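Local coordinates for FKBP-type peptidyl-prolyl cis-trans isomerase FkpA (Escherichia coli, PDB 1Q6H), which accelerates protein folding in the bacterial periplasm by catalysing cis-trans isomerisation of peptidyl-proline bonds, and also acts as a chaperone, at residues Glu155-Ser159 with Tyr160-Glu164; Met92-Asp95 with Ala96-Glu100; Glu81-Val84 with Lys85-Gln89; Gly32-Met35 with Glu36-Lys40. One frame throughout, in Å; residues are numbered along the deposited sequence.

Contact 1. Residues Glu155-Ser159 with Tyr160-Glu164; sequences EFDNS and YTRGE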
ATOM      1  N   GLU A 155      25.606  -7.996 -17.486  1.00 17.14           N
ATOM      2  CA  GLU A 155      24.799  -9.007 -18.132  1.00 17.42           C
ATOM      3  C   GLU A 155      23.339  -8.861 -17.712  1.00 16.19           C
ATOM      4  O   GLU A 155      23.034  -8.888 -16.534  1.00 17.39           O
ATOM      5  CB  GLU A 155      25.357 -10.366 -17.741  1.00 19.09           C
ATOM      6  CG  GLU A 155      24.720 -11.565 -18.393  1.00 21.68           C
ATOM      7  CD  GLU A 155      25.457 -12.836 -18.035  1.00 23.44           C
ATOM      8  OE1 GLU A 155      26.555 -13.075 -18.575  1.00 26.71           O
ATOM      9  OE2 GLU A 155      24.954 -13.581 -17.191  1.00 27.30           O
ATOM     10  N   PHE A 156      22.429  -8.677 -18.661  1.00 15.66           N
ATOM     11  CA  PHE A 156      21.021  -8.552 -18.304  1.00 15.01           C
ATOM     12  C   PHE A 156      20.184  -9.784 -18.677  1.00 16.18           C
ATOM     13  O   PHE A 156      19.084  -9.973 -18.149  1.00 14.74           O
ATOM     14  CB  PHE A 156      20.417  -7.275 -18.875  1.00 15.91           C
ATOM     15  CG  PHE A 156      20.417  -7.205 -20.390  1.00 15.25           C
ATOM     16  CD1 PHE A 156      19.418  -7.816 -21.125  1.00 15.45           C
ATOM     17  CD2 PHE A 156      21.395  -6.515 -21.063  1.00 14.50           C
ATOM     18  CE1 PHE A 156      19.411  -7.749 -22.488  1.00 16.23           C
ATOM     19  CE2 PHE A 156      21.387  -6.448 -22.436  1.00 16.16           C
ATOM     20  CZ  PHE A 156      20.398  -7.051 -23.149  1.00 16.98           C
ATOM     21  N   ASP A 157      20.705 -10.631 -19.564  1.00 16.91           N
ATOM     22  CA  ASP A 157      19.993 -11.850 -19.964  1.00 17.51           C
ATOM     23  C   ASP A 157      21.013 -12.826 -20.538  1.00 17.54           C
ATOM     24  O   ASP A 157      21.960 -12.406 -21.216  1.00 18.54           O
ATOM     25  CB  ASP A 157      18.890 -11.497 -20.963  1.00 17.06           C
ATOM     26  CG  ASP A 157      17.933 -12.657 -21.259  1.00 19.18           C
ATOM     27  OD1 ASP A 157      17.963 -13.722 -20.612  1.00 18.20           O
ATOM     28  OD2 ASP A 157      17.077 -12.451 -22.262  1.00 15.48           O
ATOM     29  N   ASN A 158      20.842 -14.118 -20.258  1.00 16.63           N
ATOM     30  CA  ASN A 158      21.817 -15.152 -20.656  1.00 15.33           C
ATOM     31  C   ASN A 158      21.113 -16.499 -20.745  1.00 14.68           C
ATOM     32  O   ASN A 158      20.922 -17.182 -19.737  1.00 12.97           O
ATOM     33  CB  ASN A 158      22.949 -15.210 -19.628  1.00 15.44           C
ATOM     34  CG  ASN A 158      24.059 -16.195 -19.995  1.00 17.36           C
ATOM     35  OD1 ASN A 158      23.865 -17.134 -20.762  1.00 15.19           O
ATOM     36  ND2 ASN A 158      25.246 -15.985 -19.392  1.00 20.02           N
ATOM     37  N   SER A 159      20.727 -16.886 -21.955  1.00 12.74           N
ATOM     38  CA  SER A 159      19.958 -18.120 -22.147  1.00 11.92           C
ATOM     39  C   SER A 159      20.647 -19.386 -21.649  1.00 11.93           C
ATOM     40  O   SER A 159      19.986 -20.334 -21.198  1.00 10.75           O
ATOM     41  CB  SER A 159      19.633 -18.277 -23.630  1.00 12.22           C
ATOM     42  OG  SER A 159      20.811 -18.563 -24.381  1.00 12.40           O
ATOM     43  N   TYR A 160      21.974 -19.406 -21.750  1.00 11.99           N
ATOM     44  CA  TYR A 160      22.774 -20.576 -21.430  1.00 13.21           C
ATOM     45  C   TYR A 160      22.491 -20.970 -20.007  1.00 13.24           C
ATOM     46  O   TYR A 160      22.396 -22.157 -19.659  1.00 13.32           O
ATOM     47  CB  TYR A 160      24.283 -20.270 -21.596  1.00 14.48           C
ATOM     48  CG  TYR A 160      24.728 -19.911 -23.014  1.00 15.55           C
ATOM     49  CD1 TYR A 160      25.061 -20.904 -23.919  1.00 18.39           C
ATOM     50  CD2 TYR A 160      24.815 -18.579 -23.444  1.00 17.71           C
ATOM     51  CE1 TYR A 160      25.456 -20.604 -25.207  1.00 17.97           C
ATOM     52  CE2 TYR A 160      25.205 -18.262 -24.736  1.00 17.11           C
ATOM     53  CZ  TYR A 160      25.532 -19.287 -25.611  1.00 19.77           C
ATOM     54  OH  TYR A 160      25.931 -19.037 -26.907  1.00 22.10           O
ATOM     55  N   THR A 161      22.319 -19.962 -19.169  1.00 13.10           N
ATOM     56  CA  THR A 161      22.080 -20.233 -17.770  1.00 13.66           C
ATOM     57  C   THR A 161      20.737 -20.890 -17.558  1.00 14.26           C
ATOM     58  O   THR A 161      20.509 -21.464 -16.486  1.00 15.54           O
ATOM     59  CB  THR A 161      22.119 -18.962 -16.942  1.00 13.28           C
ATOM     60  OG1 THR A 161      21.031 -18.125 -17.317  1.00 13.41           O
ATOM     61  CG2 THR A 161      23.387 -18.154 -17.202  1.00 14.13           C
ATOM     62  N   ARG A 162      19.843 -20.810 -18.536  1.00 13.88           N
ATOM     63  CA  ARG A 162      18.524 -21.427 -18.358  1.00 14.97           C
ATOM     64  C   ARG A 162      18.575 -22.881 -18.807  1.00 15.26           C
ATOM     65  O   ARG A 162      17.628 -23.652 -18.616  1.00 16.29           O
ATOM     66  CB  ARG A 162      17.444 -20.640 -19.094  1.00 16.04           C
ATOM     67  CG  ARG A 162      17.070 -19.339 -18.430  1.00 15.87           C
ATOM     68  CD  ARG A 162      15.901 -18.626 -19.098  1.00 17.71           C
ATOM     69  NE  ARG A 162      16.204 -18.241 -20.473  1.00 16.92           N
ATOM     70  CZ  ARG A 162      16.582 -17.038 -20.866  1.00 17.94           C
ATOM     71  NH1 ARG A 162      16.700 -16.039 -19.996  1.00 18.66           N
ATOM     72  NH2 ARG A 162      16.846 -16.828 -22.148  1.00 15.16           N
ATOM     73  N   GLY A 163      19.713 -23.268 -19.371  1.00 14.66           N
ATOM     74  CA  GLY A 163      19.924 -24.641 -19.784  1.00 14.15           C
ATOM     75  C   GLY A 163      19.259 -25.002 -21.094  1.00 13.13           C
ATOM     76  O   GLY A 163      19.306 -26.157 -21.521  1.00 13.08           O
ATOM     77  N   GLU A 164      18.617 -24.027 -21.721  1.00 13.31           N
ATOM     78  CA  GLU A 164      17.980 -24.257 -23.005  1.00 13.21           C
ATOM     79  C   GLU A 164      18.019 -23.014 -23.841  1.00 11.86           C
ATOM     80  O   GLU A 164      18.019 -21.908 -23.338  1.00 11.52           O
ATOM     81  CB  GLU A 164      16.506 -24.665 -22.815  1.00 14.27           C
ATOM     82  CG  GLU A 164      15.632 -23.566 -22.219  1.00 17.11           C
ATOM     83  CD  GLU A 164      14.227 -24.036 -21.858  1.00 19.59           C
ATOM     84  OE1 GLU A 164      14.015 -25.252 -21.734  1.00 23.44           O
ATOM     85  OE2 GLU A 164      13.334 -23.181 -21.683  1.00 24.44           O
TER
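At the end of strand 155-158 the backbone of Asn158 to Arg162 curls into a tight turn, with Arg162 N donating to Ser159 O at 2.7 Å and Thr161 N giving a longer bond to Asn158 O. The strand belongs to the FKBP domain and carries a classic beta bulge, Phe156 and Asp157 both facing Gly148. Asp157 CG stands trans to its backbone N (chi1 -170°), and the side chain of Arg162, bent at chi3, crosses it at about a right angle. Arg162 NH1 meets the syn lone pair of Asp157 OD1 at 2.7 Å, a salt bridge lying close to the guanidinium plane. Tyr146 OH bonds both Asp157 OD2 and Arg162 NH2, so a phenol, a carboxylate and a guanidinium hold one another. In FKBP relatives this part of the fold lines the proline-binding pocket, and it probably does so here. With an alanine at Asp157, Arg162 NH1 would probably be left without its charged mate, and the guanidinium would be held less firmly. The turn has its own side-chain clasp: Thr161 OG1 donates to Asn158 O at 2.6 Å, nearly in line with the C=O bond.

Contact 2. Residues Met92-Asp95 with Ala96-Glu100; sequences MEKD and AADNE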
HETATM    1  N   MSE A  92      15.167  10.087 -14.645  1.00 15.91           N
HETATM    2  CA  MSE A  92      14.917   9.322 -15.850  1.00 17.72           C
HETATM    3  C   MSE A  92      15.435  10.063 -17.054  1.00 15.17           C
HETATM    4  O   MSE A  92      16.192   9.490 -17.858  1.00 15.79           O
HETATM    5  CB  MSE A  92      13.430   9.054 -16.004  1.00 18.53           C
HETATM    6  CG  MSE A  92      12.972   8.073 -14.992  1.00 23.79           C
HETATM    7 SE   MSE A  92      12.543   6.413 -15.851  1.00 29.91          SE
HETATM    8  CE  MSE A  92      10.688   6.737 -15.934  1.00 28.37           C
ATOM      9  N   GLU A  93      15.068  11.340 -17.158  1.00 13.08           N
ATOM     10  CA  GLU A  93      15.450  12.140 -18.322  1.00 13.83           C
ATOM     11  C   GLU A  93      16.955  12.247 -18.458  1.00 13.33           C
ATOM     12  O   GLU A  93      17.494  12.186 -19.563  1.00 10.72           O
ATOM     13  CB  GLU A  93      14.860  13.565 -18.272  1.00 15.44           C
ATOM     14  CG  GLU A  93      13.378  13.641 -18.560  1.00 18.34           C
ATOM     15  CD  GLU A  93      13.011  13.414 -20.021  1.00 20.45           C
ATOM     16  OE1 GLU A  93      13.874  13.576 -20.917  1.00 23.56           O
ATOM     17  OE2 GLU A  93      11.824  13.100 -20.283  1.00 22.02           O
ATOM     18  N   LYS A  94      17.616  12.427 -17.327  1.00 12.51           N
ATOM     19  CA  LYS A  94      19.050  12.598 -17.318  1.00 14.33           C
ATOM     20  C   LYS A  94      19.696  11.277 -17.729  1.00 13.54           C
ATOM     21  O   LYS A  94      20.611  11.282 -18.548  1.00 14.16           O
ATOM     22  CB  LYS A  94      19.573  13.034 -15.950  1.00 14.70           C
ATOM     23  CG  LYS A  94      21.089  13.191 -15.960  1.00 16.63           C
ATOM     24  CD  LYS A  94      21.676  13.665 -14.641  1.00 18.40           C
ATOM     25  CE  LYS A  94      23.186  13.459 -14.607  1.00 20.29           C
ATOM     26  NZ  LYS A  94      23.830  13.703 -15.937  1.00 20.81           N
ATOM     27  N   ASP A  95      19.211  10.173 -17.175  1.00 13.16           N
ATOM     28  CA  ASP A  95      19.769   8.867 -17.503  1.00 13.97           C
ATOM     29  C   ASP A  95      19.505   8.612 -18.990  1.00 13.98           C
ATOM     30  O   ASP A  95      20.368   8.138 -19.708  1.00 13.58           O
ATOM     31  CB  ASP A  95      19.158   7.763 -16.652  1.00 13.72           C
ATOM     32  CG  ASP A  95      19.592   7.819 -15.179  1.00 15.40           C
ATOM     33  OD1 ASP A  95      20.534   8.576 -14.829  1.00 16.72           O
ATOM     34  OD2 ASP A  95      19.007   7.132 -14.301  1.00 14.48           O
ATOM     35  N   ALA A  96      18.314   8.964 -19.465  1.00 13.87           N
ATOM     36  CA  ALA A  96      18.019   8.751 -20.865  1.00 13.15           C
ATOM     37  C   ALA A  96      19.035   9.470 -21.778  1.00 14.29           C
ATOM     38  O   ALA A  96      19.520   8.890 -22.757  1.00 11.21           O
ATOM     39  CB  ALA A  96      16.614   9.166 -21.192  1.00 13.33           C
ATOM     40  N   ALA A  97      19.357  10.721 -21.453  1.00 13.09           N
ATOM     41  CA  ALA A  97      20.283  11.506 -22.257  1.00 12.83           C
ATOM     42  C   ALA A  97      21.714  10.969 -22.164  1.00 12.74           C
ATOM     43  O   ALA A  97      22.402  10.816 -23.170  1.00 11.21           O
ATOM     44  CB  ALA A  97      20.219  13.006 -21.858  1.00 13.26           C
ATOM     45  N   ASP A  98      22.150  10.681 -20.951  1.00 12.43           N
ATOM     46  CA  ASP A  98      23.488  10.168 -20.719  1.00 13.85           C
ATOM     47  C   ASP A  98      23.691   8.828 -21.445  1.00 13.15           C
ATOM     48  O   ASP A  98      24.699   8.623 -22.118  1.00 11.43           O
ATOM     49  CB  ASP A  98      23.742   9.998 -19.212  1.00 14.74           C
ATOM     50  CG  ASP A  98      23.848  11.325 -18.475  1.00 16.28           C
ATOM     51  OD1 ASP A  98      23.942  12.367 -19.151  1.00 18.05           O
ATOM     52  OD2 ASP A  98      23.849  11.432 -17.220  1.00 18.02           O
ATOM     53  N   ASN A  99      22.713   7.940 -21.338  1.00 13.81           N
ATOM     54  CA  ASN A  99      22.834   6.630 -21.948  1.00 13.82           C
ATOM     55  C   ASN A  99      22.820   6.739 -23.461  1.00 14.42           C
ATOM     56  O   ASN A  99      23.579   6.022 -24.129  1.00 12.78           O
ATOM     57  CB  ASN A  99      21.756   5.668 -21.430  1.00 13.99           C
ATOM     58  CG  ASN A  99      22.001   5.246 -19.971  1.00 13.31           C
ATOM     59  OD1 ASN A  99      23.106   5.358 -19.458  1.00 14.40           O
ATOM     60  ND2 ASN A  99      20.960   4.784 -19.304  1.00 11.26           N
ATOM     61  N   GLU A 100      21.979   7.629 -24.006  1.00 13.12           N
ATOM     62  CA  GLU A 100      21.965   7.842 -25.443  1.00 13.49           C
ATOM     63  C   GLU A 100      23.363   8.292 -25.895  1.00 13.71           C
ATOM     64  O   GLU A 100      23.844   7.853 -26.918  1.00 12.62           O
ATOM     65  CB  GLU A 100      20.915   8.886 -25.837  1.00 13.44           C
ATOM     66  CG  GLU A 100      20.708   9.113 -27.343  1.00 13.92           C
ATOM     67  CD  GLU A 100      19.707   8.148 -27.980  1.00 16.04           C
ATOM     68  OE1 GLU A 100      19.082   7.335 -27.251  1.00 16.27           O
ATOM     69  OE2 GLU A 100      19.544   8.197 -29.221  1.00 18.04           O
TER
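Two flat groups on the second segment, the carboxylate of Asp98 and the amide of Asn99, each lay one face on the carbonyl oxygen four residues earlier. Lys94 O stands 3.2 Å from Asp98 CG, almost directly over the carboxylate, and Asp95 O lies 3.3 Å from Asn99 CG, above the amide. Both side chains lean back along the helix because CG is trans to the carbonyl carbon in each (chi1 -70° and -71°). At the rim of the Asp98 carboxylate, Lys94 NZ reaches the syn lone pair of OD2 at 2.6 Å, forming a salt bridge of the i to i+4 kind. The lysine runs nearly straight from CA and bends only at its last torsion (chi4 37°), which turns the ammonium in toward the acid. An alanine in place of Asp98 would probably leave the Lys94 ammonium without its charged mate and its chain free to swing into solvent. Beneath the side chains runs regular alpha-helical bonding, including Ala96 N to Met92 O at 2.7 Å and Asp98 N to Lys94 O at 2.9 Å. Asp95, with the same first torsion, likewise leans back and makes its own salt bridge, to Lys91. All of this lies on helix 70-112, where the helix passes the chain between strands 189-194 and 214-223 of the FKBP domain: Ala96 rests on Pro210, Asn99 ND2 donates to Pro210 O, Asn211 ND2 bonds Ala96 O, and Glu93 makes a salt bridge to Lys202.

Contact 3. Residues Glu81-Val84 with Lys85-Gln89; sequences EARV and KSSAQ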
ATOM      1  N   GLU A  81       5.513  14.171  -1.710  1.00 14.35           N
ATOM      2  CA  GLU A  81       5.296  13.104  -2.688  1.00 15.85           C
ATOM      3  C   GLU A  81       5.437  13.615  -4.135  1.00 14.87           C
ATOM      4  O   GLU A  81       6.023  12.951  -4.976  1.00 15.80           O
ATOM      5  CB  GLU A  81       3.946  12.433  -2.488  1.00 17.49           C
ATOM      6  CG  GLU A  81       3.833  11.641  -1.197  1.00 21.26           C
ATOM      7  CD  GLU A  81       2.385  11.348  -0.823  1.00 24.86           C
ATOM      8  OE1 GLU A  81       1.586  11.051  -1.755  1.00 28.32           O
ATOM      9  OE2 GLU A  81       2.050  11.402   0.397  1.00 27.32           O
ATOM     10  N   ALA A  82       4.936  14.808  -4.408  1.00 14.59           N
ATOM     11  CA  ALA A  82       5.036  15.405  -5.742  1.00 14.01           C
ATOM     12  C   ALA A  82       6.490  15.757  -6.067  1.00 14.19           C
ATOM     13  O   ALA A  82       6.947  15.612  -7.205  1.00 13.94           O
ATOM     14  CB  ALA A  82       4.156  16.629  -5.816  1.00 14.01           C
ATOM     15  N   ARG A  83       7.239  16.199  -5.067  1.00 13.81           N
ATOM     16  CA  ARG A  83       8.650  16.484  -5.286  1.00 13.74           C
ATOM     17  C   ARG A  83       9.359  15.206  -5.684  1.00 14.20           C
ATOM     18  O   ARG A  83      10.175  15.162  -6.647  1.00 11.88           O
ATOM     19  CB  ARG A  83       9.284  17.023  -4.020  1.00 14.03           C
ATOM     20  CG  ARG A  83      10.768  17.223  -4.091  1.00 13.61           C
ATOM     21  CD  ARG A  83      11.342  17.789  -2.810  1.00 11.77           C
ATOM     22  NE  ARG A  83      12.782  17.869  -2.864  1.00  9.74           N
ATOM     23  CZ  ARG A  83      13.570  18.049  -1.815  1.00  9.31           C
ATOM     24  NH1 ARG A  83      13.061  18.157  -0.600  1.00  8.59           N
ATOM     25  NH2 ARG A  83      14.881  18.094  -1.975  1.00  7.82           N
ATOM     26  N   VAL A  84       9.037  14.147  -4.953  1.00 13.40           N
ATOM     27  CA  VAL A  84       9.671  12.869  -5.194  1.00 13.09           C
ATOM     28  C   VAL A  84       9.414  12.393  -6.626  1.00 12.85           C
ATOM     29  O   VAL A  84      10.341  11.989  -7.325  1.00 13.07           O
ATOM     30  CB  VAL A  84       9.233  11.799  -4.192  1.00 13.91           C
ATOM     31  CG1 VAL A  84       9.694  10.425  -4.667  1.00 15.70           C
ATOM     32  CG2 VAL A  84       9.814  12.087  -2.831  1.00 14.22           C
ATOM     33  N   LYS A  85       8.171  12.450  -7.060  1.00 12.70           N
ATOM     34  CA  LYS A  85       7.834  12.004  -8.395  1.00 12.58           C
ATOM     35  C   LYS A  85       8.450  12.891  -9.459  1.00 12.22           C
ATOM     36  O   LYS A  85       8.755  12.439 -10.561  1.00 10.18           O
ATOM     37  CB  LYS A  85       6.332  12.029  -8.574  1.00 12.89           C
ATOM     38  CG  LYS A  85       5.595  10.913  -7.848  1.00 14.48           C
ATOM     39  CD  LYS A  85       4.112  11.042  -8.014  1.00 15.34           C
ATOM     40  CE  LYS A  85       3.389   9.890  -7.357  1.00 16.47           C
ATOM     41  NZ  LYS A  85       2.147  10.359  -6.700  1.00 18.26           N
ATOM     42  N   SER A  86       8.583  14.171  -9.140  1.00 13.28           N
ATOM     43  CA  SER A  86       9.172  15.123 -10.074  1.00 14.45           C
ATOM     44  C   SER A  86      10.640  14.787 -10.212  1.00 14.24           C
ATOM     45  O   SER A  86      11.209  14.781 -11.308  1.00 14.45           O
ATOM     46  CB  SER A  86       8.984  16.563  -9.563  1.00 14.85           C
ATOM     47  OG  SER A  86       9.674  17.495 -10.389  1.00 17.94           O
ATOM     48  N   SER A  87      11.270  14.503  -9.090  1.00 13.39           N
ATOM     49  CA  SER A  87      12.673  14.141  -9.101  1.00 13.66           C
ATOM     50  C   SER A  87      12.920  12.796  -9.808  1.00 13.25           C
ATOM     51  O   SER A  87      13.944  12.616 -10.472  1.00 14.15           O
ATOM     52  CB  SER A  87      13.222  14.115  -7.670  1.00 13.96           C
ATOM     53  OG  SER A  87      13.169  15.399  -7.078  1.00 13.73           O
ATOM     54  N   ALA A  88      11.989  11.863  -9.670  1.00 12.48           N
ATOM     55  CA  ALA A  88      12.115  10.590 -10.319  1.00 11.94           C
ATOM     56  C   ALA A  88      12.139  10.832 -11.819  1.00 11.30           C
ATOM     57  O   ALA A  88      12.972  10.257 -12.530  1.00  8.39           O
ATOM     58  CB  ALA A  88      10.974   9.696  -9.960  1.00 12.44           C
ATOM     59  N   GLN A  89      11.240  11.691 -12.289  1.00 11.21           N
ATOM     60  CA  GLN A  89      11.154  11.945 -13.734  1.00 11.79           C
ATOM     61  C   GLN A  89      12.420  12.650 -14.203  1.00 10.88           C
ATOM     62  O   GLN A  89      12.955  12.328 -15.249  1.00 10.04           O
ATOM     63  CB  GLN A  89       9.900  12.727 -14.101  1.00 12.36           C
ATOM     64  CG  GLN A  89       9.757  13.033 -15.603  1.00 14.13           C
ATOM     65  CD  GLN A  89       9.856  11.798 -16.486  1.00 15.70           C
ATOM     66  OE1 GLN A  89       9.495  10.692 -16.066  1.00 16.44           O
ATOM     67  NE2 GLN A  89      10.334  11.982 -17.724  1.00 15.35           N
TER
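Arg83 O has two groups of Ser87 close by: the backbone N donates to it at 2.8 Å, and the side-chain OG lies 3.0 Å away. The N-H bond is fairly straight, 160° at the hydrogen; the hydroxyl sits beside the same oxygen. Ser87 OG comes so near because it is trans to the carbonyl carbon (chi1 -63°), which folds it back toward the preceding turn. Ser86 differs: its OG lies trans to the backbone N, and it is CB that rests against Ala82 O, at 3.3 Å. Lys85 drapes its aliphatic part over the first turn, with CG 3.5 Å from Glu81 O. Its ammonium does not close on the glutamate, for Lys85 NZ and Glu81 OE1 remain 5.0 Å apart, so any attraction between them is probably weak. Arg83 takes an extended course away from the helix, and its NH1 makes salt bridges to Asp19 and Asp20 of the second subunit. Val84 instead faces its own chain, touching Leu45 and Ile47, and Ser87 also touches Ile47. Bonds from Lys85, Ser86, Ser87 and Ala88 to the carbonyls four residues back complete the pattern of a regular alpha helix, here a long one whose sides are divided between solvent, the chain just after helix 19-43, and a dimer partner.

Contact 4. Residues Gly32-Met35 with Glu36-Lys40; sequences GRYM and ENSLK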
ATOM      1  N   GLY A  32      12.869   1.960  12.070  1.00 13.56           N
ATOM      2  CA  GLY A  32      13.963   2.836  11.724  1.00 13.78           C
ATOM      3  C   GLY A  32      14.637   2.386  10.440  1.00 14.77           C
ATOM      4  O   GLY A  32      15.067   3.214   9.634  1.00 13.59           O
ATOM      5  N   ARG A  33      14.715   1.073  10.243  1.00 13.63           N
ATOM      6  CA  ARG A  33      15.361   0.534   9.065  1.00 15.55           C
ATOM      7  C   ARG A  33      14.528   0.845   7.842  1.00 14.72           C
ATOM      8  O   ARG A  33      15.050   1.162   6.788  1.00 11.19           O
ATOM      9  CB  ARG A  33      15.552  -0.973   9.203  1.00 17.64           C
ATOM     10  CG  ARG A  33      16.083  -1.624   7.947  1.00 21.44           C
ATOM     11  CD  ARG A  33      17.607  -1.676   7.826  1.00 25.07           C
ATOM     12  NE  ARG A  33      18.085  -3.046   7.980  1.00 29.82           N
ATOM     13  CZ  ARG A  33      17.896  -4.016   7.083  1.00 31.70           C
ATOM     14  NH1 ARG A  33      17.257  -3.782   5.935  1.00 33.41           N
ATOM     15  NH2 ARG A  33      18.349  -5.229   7.336  1.00 32.07           N
ATOM     16  N   TYR A  34      13.216   0.706   7.996  1.00 16.35           N
ATOM     17  CA  TYR A  34      12.275   1.033   6.950  1.00 17.75           C
ATOM     18  C   TYR A  34      12.468   2.485   6.514  1.00 15.91           C
ATOM     19  O   TYR A  34      12.459   2.802   5.331  1.00 13.79           O
ATOM     20  CB  TYR A  34      10.849   0.861   7.483  1.00 19.32           C
ATOM     21  CG  TYR A  34       9.805   1.497   6.599  1.00 23.93           C
ATOM     22  CD1 TYR A  34       9.426   0.889   5.408  1.00 26.75           C
ATOM     23  CD2 TYR A  34       9.218   2.718   6.936  1.00 27.37           C
ATOM     24  CE1 TYR A  34       8.484   1.452   4.587  1.00 28.68           C
ATOM     25  CE2 TYR A  34       8.261   3.300   6.109  1.00 29.01           C
ATOM     26  CZ  TYR A  34       7.904   2.652   4.936  1.00 30.11           C
ATOM     27  OH  TYR A  34       6.957   3.187   4.094  1.00 33.46           O
HETATM   28  N   MSE A  35      12.606   3.362   7.495  1.00 16.03           N
HETATM   29  CA  MSE A  35      12.798   4.785   7.252  1.00 16.35           C
HETATM   30  C   MSE A  35      14.142   5.003   6.550  1.00 15.80           C
HETATM   31  O   MSE A  35      14.223   5.706   5.535  1.00 15.04           O
HETATM   32  CB  MSE A  35      12.796   5.542   8.590  0.50 17.07           C
HETATM   33  CG  MSE A  35      12.361   7.018   8.542  0.50 17.98           C
HETATM   34 SE   MSE A  35      11.111   7.427   7.131  0.50 18.46          SE
HETATM   35  CE  MSE A  35       9.624   6.369   7.859  0.50 16.46           C
ATOM     36  N   GLU A  36      15.193   4.389   7.077  1.00 16.02           N
ATOM     37  CA  GLU A  36      16.514   4.533   6.477  1.00 17.57           C
ATOM     38  C   GLU A  36      16.464   4.095   5.009  1.00 16.08           C
ATOM     39  O   GLU A  36      16.957   4.805   4.127  1.00 15.19           O
ATOM     40  CB  GLU A  36      17.569   3.753   7.255  1.00 19.28           C
ATOM     41  CG  GLU A  36      18.982   3.940   6.724  1.00 23.97           C
ATOM     42  CD  GLU A  36      19.995   2.944   7.293  1.00 27.71           C
ATOM     43  OE1 GLU A  36      19.765   1.699   7.218  1.00 28.93           O
ATOM     44  OE2 GLU A  36      21.061   3.415   7.779  1.00 29.61           O
ATOM     45  N   ASN A  37      15.865   2.940   4.750  1.00 14.33           N
ATOM     46  CA  ASN A  37      15.755   2.450   3.389  1.00 15.35           C
ATOM     47  C   ASN A  37      15.000   3.435   2.474  1.00 14.91           C
ATOM     48  O   ASN A  37      15.387   3.617   1.315  1.00 14.91           O
ATOM     49  CB  ASN A  37      15.130   1.031   3.335  1.00 15.59           C
ATOM     50  CG  ASN A  37      16.045  -0.055   3.919  1.00 17.15           C
ATOM     51  OD1 ASN A  37      15.580  -1.144   4.313  1.00 18.38           O
ATOM     52  ND2 ASN A  37      17.343   0.233   3.987  1.00 19.03           N
ATOM     53  N   SER A  38      13.929   4.054   2.979  1.00 15.20           N
ATOM     54  CA  SER A  38      13.180   5.068   2.226  1.00 15.85           C
ATOM     55  C   SER A  38      14.046   6.256   1.837  1.00 14.49           C
ATOM     56  O   SER A  38      14.005   6.721   0.701  1.00 13.93           O
ATOM     57  CB  SER A  38      12.004   5.596   3.046  1.00 16.47           C
ATOM     58  OG  SER A  38      11.151   4.536   3.427  1.00 20.31           O
ATOM     59  N   LEU A  39      14.799   6.777   2.796  1.00 13.78           N
ATOM     60  CA  LEU A  39      15.736   7.858   2.493  1.00 13.56           C
ATOM     61  C   LEU A  39      16.811   7.417   1.477  1.00 13.85           C
ATOM     62  O   LEU A  39      17.237   8.214   0.632  1.00 11.32           O
ATOM     63  CB  LEU A  39      16.368   8.411   3.768  1.00 14.10           C
ATOM     64  CG  LEU A  39      15.613   9.626   4.355  1.00 16.59           C
ATOM     65  CD1 LEU A  39      14.145   9.336   4.691  1.00 15.61           C
ATOM     66  CD2 LEU A  39      16.310  10.196   5.575  1.00 18.15           C
ATOM     67  N   LYS A  40      17.240   6.161   1.553  1.00 12.39           N
ATOM     68  CA  LYS A  40      18.194   5.667   0.587  1.00 14.48           C
ATOM     69  C   LYS A  40      17.625   5.790  -0.826  1.00 13.34           C
ATOM     70  O   LYS A  40      18.317   6.239  -1.754  1.00 12.16           O
ATOM     71  CB  LYS A  40      18.619   4.226   0.892  1.00 16.16           C
ATOM     72  CG  LYS A  40      19.554   4.112   2.085  1.00 19.36           C
ATOM     73  CD  LYS A  40      20.404   2.828   2.060  1.00 22.61           C
ATOM     74  CE  LYS A  40      21.248   2.679   3.339  1.00 23.78           C
ATOM     75  NZ  LYS A  40      21.494   4.000   4.024  1.00 25.33           N
TER
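Glu36 begins the second segment by donating its backbone N to Gly32 O at 2.8 Å, and its CB packs beside the same carbonyl. Asn37 follows, its N bonded to Arg33 O. The Asn37 amide lies face-on over that oxygen, while Asn37 OD1 comes to the edge of the Arg33 guanidinium, 3.5 Å from NH1, the two planes turned 65° apart. The stronger partner of this arginine is Asp70 of the second subunit. Ser38 grips one carbonyl twice: its N, at 3.0 Å, and its OG, at 2.9 Å, reach Tyr34 O from opposite faces of the carbonyl plane. With OG trans to the carbonyl carbon (chi1 -57°), the hydroxyl also stands 4.0 Å above the centre of the Tyr34 ring. Leu39 N donates to Met35 O in a nearly straight bond of 170°. Met35 is a selenomethionine, and in one of its two conformers SE comes 4.3 Å from Leu39 CD1, so this touch is less certain; in that conformer both side chains meet Leu54 of helix 51-62 and Phe62 of the second subunit. Lys40 closes the turn with its N on Glu36 O. Helix 19-43 thus appears to offer an apolar side, Met35 with Leu39, to a dimer interface of interlocking helices, whereas Tyr34 O is taken up by the N and OG of Ser38, and Arg33 adds a charged link between subunits.

Overall arrangement
The four contacts illustrate how short-range side-chain pairing is adapted to its place in a fold. Contacts 2 and 3 share helix 70-112, adjoining in sequence with centres about 16 Å apart, and both lie at the surface; contact 4, on helix 19-43, is partly buried. Contact 1 is also a surface contact, but belongs to the FKBP domain, about 35 Å from contact 3 between centres and on the opposite side of the chain's centre. Contacts 3 and 4 reach the second subunit, through the charge of Arg83 in one and charge plus apolar packing in the other. Contact 2 leans on the FKBP domain, whereas contact 1 replaces helical bonding with a turn and a buttressed salt bridge.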